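Inorganic pyrophosphatase from Shewanella sp. probably catalyses the metal-dependent hydrolysis of diphosphate to two phosphates, with manganese as cofactor. One contact in two of its structures: PDB 6LL8 (chain A, 1.30 Å), residues 73-78 and 92-97, and PDB 6LL7 (chain B, 2.20 Å), residues 73-78 and 92-97. Both blocks share one frame: the second was fitted to the first on N, CA, C and O of the twelve residues, RMSD 0.27 Å. Numbering follows each deposited sequence.

Structure 1 (6LL8); sequences DHSEIT and IVDHHK. With MG (magnesium ion), chain C; MG (magnesium ion), chain D; 2PN (imidodiphosphoric acid), chain E.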
loop_
_atom_site.group_PDB
_atom_site.type_symbol
_atom_site.label_atom_id
_atom_site.label_comp_id
_atom_site.label_asym_id
_atom_site.label_seq_id
_atom_site.Cartn_x
_atom_site.Cartn_y
_atom_site.Cartn_z
ATOM N N ASP A 73 3.321 -7.454 -0.128
ATOM C CA ASP A 73 3.173 -6.023 0.209
ATOM C C ASP A 73 2.742 -5.784 1.657
ATOM O O ASP A 73 2.283 -4.671 1.946
ATOM C CB ASP A 73 2.270 -5.329 -0.799
ATOM C CG ASP A 73 2.212 -3.835 -0.815
ATOM O OD1 ASP A 73 3.282 -3.164 -0.710
ATOM O OD2 ASP A 73 1.091 -3.344 -1.004
ATOM N N HIS A 74 2.962 -6.728 2.554
ATOM C CA HIS A 74 2.868 -6.523 4.010
ATOM C C HIS A 74 3.408 -7.749 4.728
ATOM O O HIS A 74 3.568 -8.792 4.091
ATOM C CB HIS A 74 1.423 -6.254 4.447
ATOM C CG HIS A 74 0.579 -7.461 4.450
ATOM N ND1 HIS A 74 0.332 -8.168 5.619
ATOM C CD2 HIS A 74 -0.064 -8.061 3.435
ATOM C CE1 HIS A 74 -0.444 -9.192 5.256
ATOM N NE2 HIS A 74 -0.737 -9.163 3.955
ATOM N N SER A 75 3.542 -7.661 6.051
ATOM C CA SER A 75 3.776 -8.860 6.863
ATOM C C SER A 75 3.046 -8.774 8.202
ATOM O O SER A 75 3.604 -9.179 9.235
ATOM C CB SER A 75 5.235 -9.172 7.014
ATOM O OG SER A 75 5.963 -8.105 7.607
ATOM N N GLU A 76 1.797 -8.313 8.166
ATOM C CA GLU A 76 1.014 -7.994 9.374
ATOM C C GLU A 76 -0.216 -8.877 9.515
ATOM O O GLU A 76 -0.983 -9.030 8.562
ATOM C CB GLU A 76 0.481 -6.556 9.289
ATOM C CG GLU A 76 1.543 -5.490 9.134
ATOM C CD GLU A 76 2.478 -5.280 10.304
ATOM O OE1 GLU A 76 2.083 -5.495 11.446
ATOM O OE2 GLU A 76 3.625 -4.912 10.041
ATOM N N ILE A 77 -0.485 -9.328 10.743
ATOM C CA ILE A 77 -1.758 -10.006 11.035
ATOM C C ILE A 77 -2.925 -9.108 10.644
ATOM O O ILE A 77 -3.885 -9.590 10.035
ATOM C CB ILE A 77 -1.835 -10.425 12.505
ATOM C CG1 ILE A 77 -0.845 -11.551 12.762
ATOM C CG2 ILE A 77 -3.235 -10.832 12.936
ATOM C CD1 ILE A 77 -0.695 -11.883 14.243
ATOM N N THR A 78 -2.885 -7.821 10.972
ATOM C CA THR A 78 -4.024 -6.913 10.755
ATOM C C THR A 78 -4.308 -6.673 9.275
ATOM O O THR A 78 -5.381 -6.147 8.955
ATOM C CB THR A 78 -3.801 -5.547 11.428
ATOM O OG1 THR A 78 -2.536 -5.048 10.972
ATOM C CG2 THR A 78 -3.896 -5.591 12.942
ATOM N N ILE A 92 6.585 -14.527 1.380
ATOM C CA ILE A 92 6.281 -13.096 1.548
ATOM C C ILE A 92 7.200 -12.358 0.593
ATOM O O ILE A 92 8.427 -12.565 0.654
ATOM C CB ILE A 92 6.496 -12.590 2.973
ATOM C CG1 ILE A 92 5.656 -13.407 3.973
ATOM C CG2 ILE A 92 6.185 -11.105 3.064
ATOM C CD1 ILE A 92 5.952 -13.078 5.417
ATOM N N VAL A 93 6.654 -11.473 -0.218
ATOM C CA VAL A 93 7.446 -10.498 -1.001
ATOM C C VAL A 93 6.971 -9.126 -0.577
ATOM O O VAL A 93 5.768 -8.838 -0.638
ATOM C CB VAL A 93 7.357 -10.741 -2.517
ATOM C CG1 VAL A 93 5.940 -10.751 -3.064
ATOM C CG2 VAL A 93 8.223 -9.733 -3.237
ATOM N N ASP A 94 7.892 -8.272 -0.120
ATOM C CA ASP A 94 7.447 -7.036 0.547
ATOM C C ASP A 94 8.586 -6.054 0.659
ATOM O O ASP A 94 9.745 -6.357 0.368
ATOM C CB ASP A 94 6.855 -7.372 1.918
ATOM C CG ASP A 94 6.126 -6.231 2.595
ATOM O OD1 ASP A 94 5.641 -5.319 1.857
ATOM O OD2 ASP A 94 6.021 -6.251 3.827
ATOM N N HIS A 95 8.247 -4.875 1.168
ATOM C CA HIS A 95 9.152 -3.731 1.390
ATOM C C HIS A 95 8.734 -2.935 2.631
ATOM O O HIS A 95 9.052 -1.759 2.730
ATOM C CB HIS A 95 9.233 -2.867 0.136
ATOM C CG HIS A 95 7.962 -2.189 -0.294
ATOM N ND1 HIS A 95 7.982 -0.895 -0.751
ATOM C CD2 HIS A 95 6.680 -2.607 -0.426
ATOM C CE1 HIS A 95 6.740 -0.576 -1.131
ATOM N NE2 HIS A 95 5.914 -1.584 -0.955
ATOM N N HIS A 96 8.025 -3.575 3.557
ATOM C CA HIS A 96 7.622 -2.980 4.842
ATOM C C HIS A 96 8.481 -3.502 5.984
ATOM O O HIS A 96 9.241 -4.473 5.818
ATOM C CB HIS A 96 6.142 -3.272 5.147
ATOM C CG HIS A 96 5.200 -2.527 4.264
ATOM N ND1 HIS A 96 4.816 -2.988 3.001
ATOM C CD2 HIS A 96 4.541 -1.349 4.441
ATOM C CE1 HIS A 96 3.987 -2.092 2.463
ATOM N NE2 HIS A 96 3.788 -1.093 3.325
ATOM N N LYS A 97 8.312 -2.900 7.149
ATOM C CA LYS A 97 8.810 -3.455 8.399
ATOM C C LYS A 97 8.363 -4.896 8.549
ATOM O O LYS A 97 7.367 -5.331 7.949
ATOM C CB LYS A 97 8.278 -2.614 9.553
ATOM C CG LYS A 97 6.802 -2.789 9.872
ATOM C CD LYS A 97 6.350 -1.792 10.931
ATOM C CE LYS A 97 4.880 -1.839 11.254
ATOM N NZ LYS A 97 4.472 -3.104 11.902
HETATM MG MG MG C . 3.796 -1.299 -1.648
HETATM MG MG MG D . 0.449 -1.468 -0.742
HETATM P P1 2PN E . 2.410 0.614 0.477
HETATM O O1 2PN E . 1.371 -0.483 0.693
HETATM O O2 2PN E . 1.873 1.759 -0.340
HETATM O O3 2PN E . 3.692 0.041 -0.100
HETATM N N1 2PN E . 2.792 1.198 1.967
HETATM P P2 2PN E . 2.517 2.613 2.769
HETATM O O4 2PN E . 1.919 2.181 4.105
HETATM O O5 2PN E . 1.526 3.430 1.968
HETATM O O6 2PN E . 3.847 3.307 2.942
HETATM O O HOH W 1 7.680 -7.256 5.695
HETATM O O HOH W 2 4.528 -5.181 7.496
#
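Asp-94 OD1, against the backbone of Asp-73, accepts from His-95 N and, on its syn lone pair, from His-96 ND1 at 2.7 Å. The contact joins the ends of parallel DHH-domain strands 68-72 and 88-94, where Asp-73 N donates to Val-93 O at 2.9 Å. With CG anti to the backbone N (chi1 -167°), Asp-73 splits its two oxygens between two magnesium ions. Asp-73 OD1 binds one magnesium ion at 2.1 Å with Asp-15, Asp-147 and His-95 NE2; carboxylate and ring lie side by side, pointing the same way. Asp-73 OD2 binds the other with His-9 and Asp-13, accepting from Ser-16, and His-95 ND1 donates to Val-114 O. Imidodiphosphate gives each ion one oxygen, and its N1 donates to His-96 NE2 at 2.8 Å. Long-chained Lys-97 NZ reaches Glu-76 OE2 in a 2.7 Å salt bridge.

How the two compare
The main change is the bound group. Imidodiphosphate, which in structure 1 reaches Asp-73(A), His-95(A) and His-96(A) directly or through the metals, is absent from structure 2, and the two magnesium ions on Asp-73(A) give way to manganese ions at the same places. Water 4 stands where O1 of the ligand lay and serves the manganese ion on Asp-73(B) OD2, as O1 served the magnesium ion on Asp-73(A) OD2. Water 5 stands at the place of P1 and coordinates the manganese ion shared by Asp-73(B) and His-95(B), whose magnesium counterpart took O3 of the ligand. What goes with the ligand is the bond from its N1 to His-96(A) NE2.

The protein hardly answers. The CA atoms coincide within the error, and the side chains of Asp-73(A), Asp-94(A), His-95(A) and His-96(A) keep their place in their counterparts. The bond from His-96(A) ND1 to Asp-94(A) OD1 recurs in structure 2, which probably helps to keep the imidazole oriented without its ligand partner. The salt bridge Glu-76(A) with Lys-97(A) recurs too. Water 2, between Ser-75(A) N, Glu-76(A) OE2 and Lys-97(A) O, is modelled in structure 1 alone.

Structure 2 (6LL7); sequences DHSEIT and IVDHHK. With MN (manganese (II) ion), chain F; MN (manganese (II) ion), chain G.
Asp-94 OD1, against the backbone of Asp-73, accepts weakly from His-95 N and, on its syn lone pair, from His-96 ND1 at 2.5 Å. Asp-73 N donates to Val-93 O at 2.9 Å. With CG anti to the backbone N (chi1 -164°), Asp-73 splits its two oxygens between two manganese ions. Asp-73 OD1 binds one manganese ion at 2.1 Å with Asp-15, Asp-147 and His-95 NE2; carboxylate and ring lie side by side, pointing the same way. Asp-73 OD2 binds the other with His-9 and Asp-13, accepting weakly from Ser-16, and His-95 ND1 donates weakly to Val-114 O. Water 5 lies 2.4 Å from the first manganese ion, and water 4 lies 1.9 Å from the second. Long-chained Lys-97 NZ reaches Glu-76 OE2 in a 3.0 Å salt bridge.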
loop_
_atom_site.group_PDB
_atom_site.type_symbol
_atom_site.label_atom_id
_atom_site.label_comp_id
_atom_site.label_asym_id
_atom_site.label_seq_id
_atom_site.Cartn_x
_atom_site.Cartn_y
_atom_site.Cartn_z
ATOM N N ASP B 73 3.172 -7.335 -0.027
ATOM C CA ASP B 73 3.109 -5.875 0.281
ATOM C C ASP B 73 2.659 -5.642 1.726
ATOM O O ASP B 73 2.105 -4.565 2.015
ATOM C CB ASP B 73 2.125 -5.164 -0.665
ATOM C CG ASP B 73 2.231 -3.654 -0.741
ATOM O OD1 ASP B 73 3.315 -3.118 -0.444
ATOM O OD2 ASP B 73 1.210 -3.030 -1.121
ATOM N N HIS B 74 2.846 -6.614 2.594
ATOM C CA HIS B 74 2.778 -6.441 4.073
ATOM C C HIS B 74 3.411 -7.666 4.755
ATOM O O HIS B 74 3.710 -8.637 4.053
ATOM C CB HIS B 74 1.325 -6.233 4.522
ATOM C CG HIS B 74 0.477 -7.450 4.352
ATOM N ND1 HIS B 74 0.266 -8.337 5.394
ATOM C CD2 HIS B 74 -0.241 -7.908 3.301
ATOM C CE1 HIS B 74 -0.522 -9.300 4.978
ATOM N NE2 HIS B 74 -0.855 -9.061 3.706
ATOM N N SER B 75 3.595 -7.609 6.069
ATOM C CA SER B 75 3.915 -8.786 6.908
ATOM C C SER B 75 3.171 -8.662 8.242
ATOM O O SER B 75 3.757 -9.025 9.274
ATOM C CB SER B 75 5.412 -8.959 7.081
ATOM O OG SER B 75 6.028 -7.809 7.656
ATOM N N GLU B 76 1.925 -8.175 8.187
ATOM C CA GLU B 76 1.067 -7.877 9.369
ATOM C C GLU B 76 -0.127 -8.843 9.417
ATOM O O GLU B 76 -0.705 -9.143 8.347
ATOM C CB GLU B 76 0.518 -6.449 9.322
ATOM C CG GLU B 76 1.571 -5.369 9.144
ATOM C CD GLU B 76 2.488 -5.183 10.342
ATOM O OE1 GLU B 76 2.031 -5.412 11.506
ATOM O OE2 GLU B 76 3.669 -4.808 10.116
ATOM N N ILE B 77 -0.519 -9.246 10.630
ATOM C CA ILE B 77 -1.750 -10.038 10.898
ATOM C C ILE B 77 -2.967 -9.212 10.462
ATOM O O ILE B 77 -3.804 -9.788 9.743
ATOM C CB ILE B 77 -1.808 -10.467 12.379
ATOM C CG1 ILE B 77 -0.675 -11.446 12.717
ATOM C CG2 ILE B 77 -3.178 -11.034 12.743
ATOM C CD1 ILE B 77 -0.590 -11.808 14.183
ATOM N N THR B 78 -3.074 -7.928 10.860
ATOM C CA THR B 78 -4.311 -7.116 10.662
ATOM C C THR B 78 -4.564 -6.914 9.168
ATOM O O THR B 78 -5.746 -6.906 8.784
ATOM C CB THR B 78 -4.309 -5.746 11.369
ATOM O OG1 THR B 78 -3.129 -5.015 11.041
ATOM C CG2 THR B 78 -4.422 -5.843 12.877
ATOM N N ILE B 92 6.407 -14.667 1.504
ATOM C CA ILE B 92 6.119 -13.219 1.675
ATOM C C ILE B 92 7.042 -12.432 0.743
ATOM O O ILE B 92 8.261 -12.648 0.825
ATOM C CB ILE B 92 6.293 -12.735 3.116
ATOM C CG1 ILE B 92 5.364 -13.451 4.100
ATOM C CG2 ILE B 92 6.071 -11.221 3.132
ATOM C CD1 ILE B 92 5.741 -13.236 5.550
ATOM N N VAL B 93 6.480 -11.537 -0.067
ATOM C CA VAL B 93 7.270 -10.527 -0.827
ATOM C C VAL B 93 6.772 -9.134 -0.438
ATOM O O VAL B 93 5.592 -8.858 -0.645
ATOM C CB VAL B 93 7.213 -10.744 -2.345
ATOM C CG1 VAL B 93 5.789 -10.805 -2.894
ATOM C CG2 VAL B 93 8.022 -9.676 -3.043
ATOM N N ASP B 94 7.660 -8.283 0.072
ATOM C CA ASP B 94 7.277 -6.983 0.676
ATOM C C ASP B 94 8.479 -6.037 0.721
ATOM O O ASP B 94 9.613 -6.462 0.410
ATOM C CB ASP B 94 6.714 -7.215 2.076
ATOM C CG ASP B 94 6.114 -5.982 2.729
ATOM O OD1 ASP B 94 5.792 -5.022 1.981
ATOM O OD2 ASP B 94 5.960 -5.991 3.973
ATOM N N HIS B 95 8.224 -4.792 1.119
ATOM C CA HIS B 95 9.232 -3.717 1.286
ATOM C C HIS B 95 8.901 -2.907 2.542
ATOM O O HIS B 95 9.278 -1.728 2.578
ATOM C CB HIS B 95 9.266 -2.831 0.041
ATOM C CG HIS B 95 7.971 -2.148 -0.265
ATOM N ND1 HIS B 95 7.781 -0.788 -0.089
ATOM C CD2 HIS B 95 6.794 -2.634 -0.718
ATOM C CE1 HIS B 95 6.548 -0.472 -0.425
ATOM N NE2 HIS B 95 5.920 -1.593 -0.822
ATOM N N HIS B 96 8.234 -3.515 3.526
ATOM C CA HIS B 96 7.942 -2.877 4.835
ATOM C C HIS B 96 8.796 -3.500 5.937
ATOM O O HIS B 96 9.455 -4.538 5.695
ATOM C CB HIS B 96 6.466 -3.006 5.195
ATOM C CG HIS B 96 5.577 -2.279 4.244
ATOM N ND1 HIS B 96 5.008 -2.898 3.137
ATOM C CD2 HIS B 96 5.178 -0.985 4.216
ATOM C CE1 HIS B 96 4.307 -2.009 2.467
ATOM N NE2 HIS B 96 4.376 -0.832 3.127
ATOM N N LYS B 97 8.724 -2.872 7.107
ATOM C CA LYS B 97 9.164 -3.408 8.414
ATOM C C LYS B 97 8.568 -4.807 8.605
ATOM O O LYS B 97 7.515 -5.118 8.025
ATOM C CB LYS B 97 8.786 -2.426 9.530
ATOM C CG LYS B 97 7.298 -2.325 9.862
ATOM C CD LYS B 97 7.031 -1.389 11.044
ATOM C CE LYS B 97 5.620 -1.472 11.588
ATOM N NZ LYS B 97 5.223 -2.882 11.865
HETATM MN MN MN F . 3.798 -1.339 -1.529
HETATM MN MN MN G . 0.244 -1.239 -0.324
HETATM O O HOH W 3 7.604 -7.079 5.673
HETATM O O HOH W 4 1.562 -1.351 1.004
HETATM O O HOH W 5 2.729 0.406 -0.217
#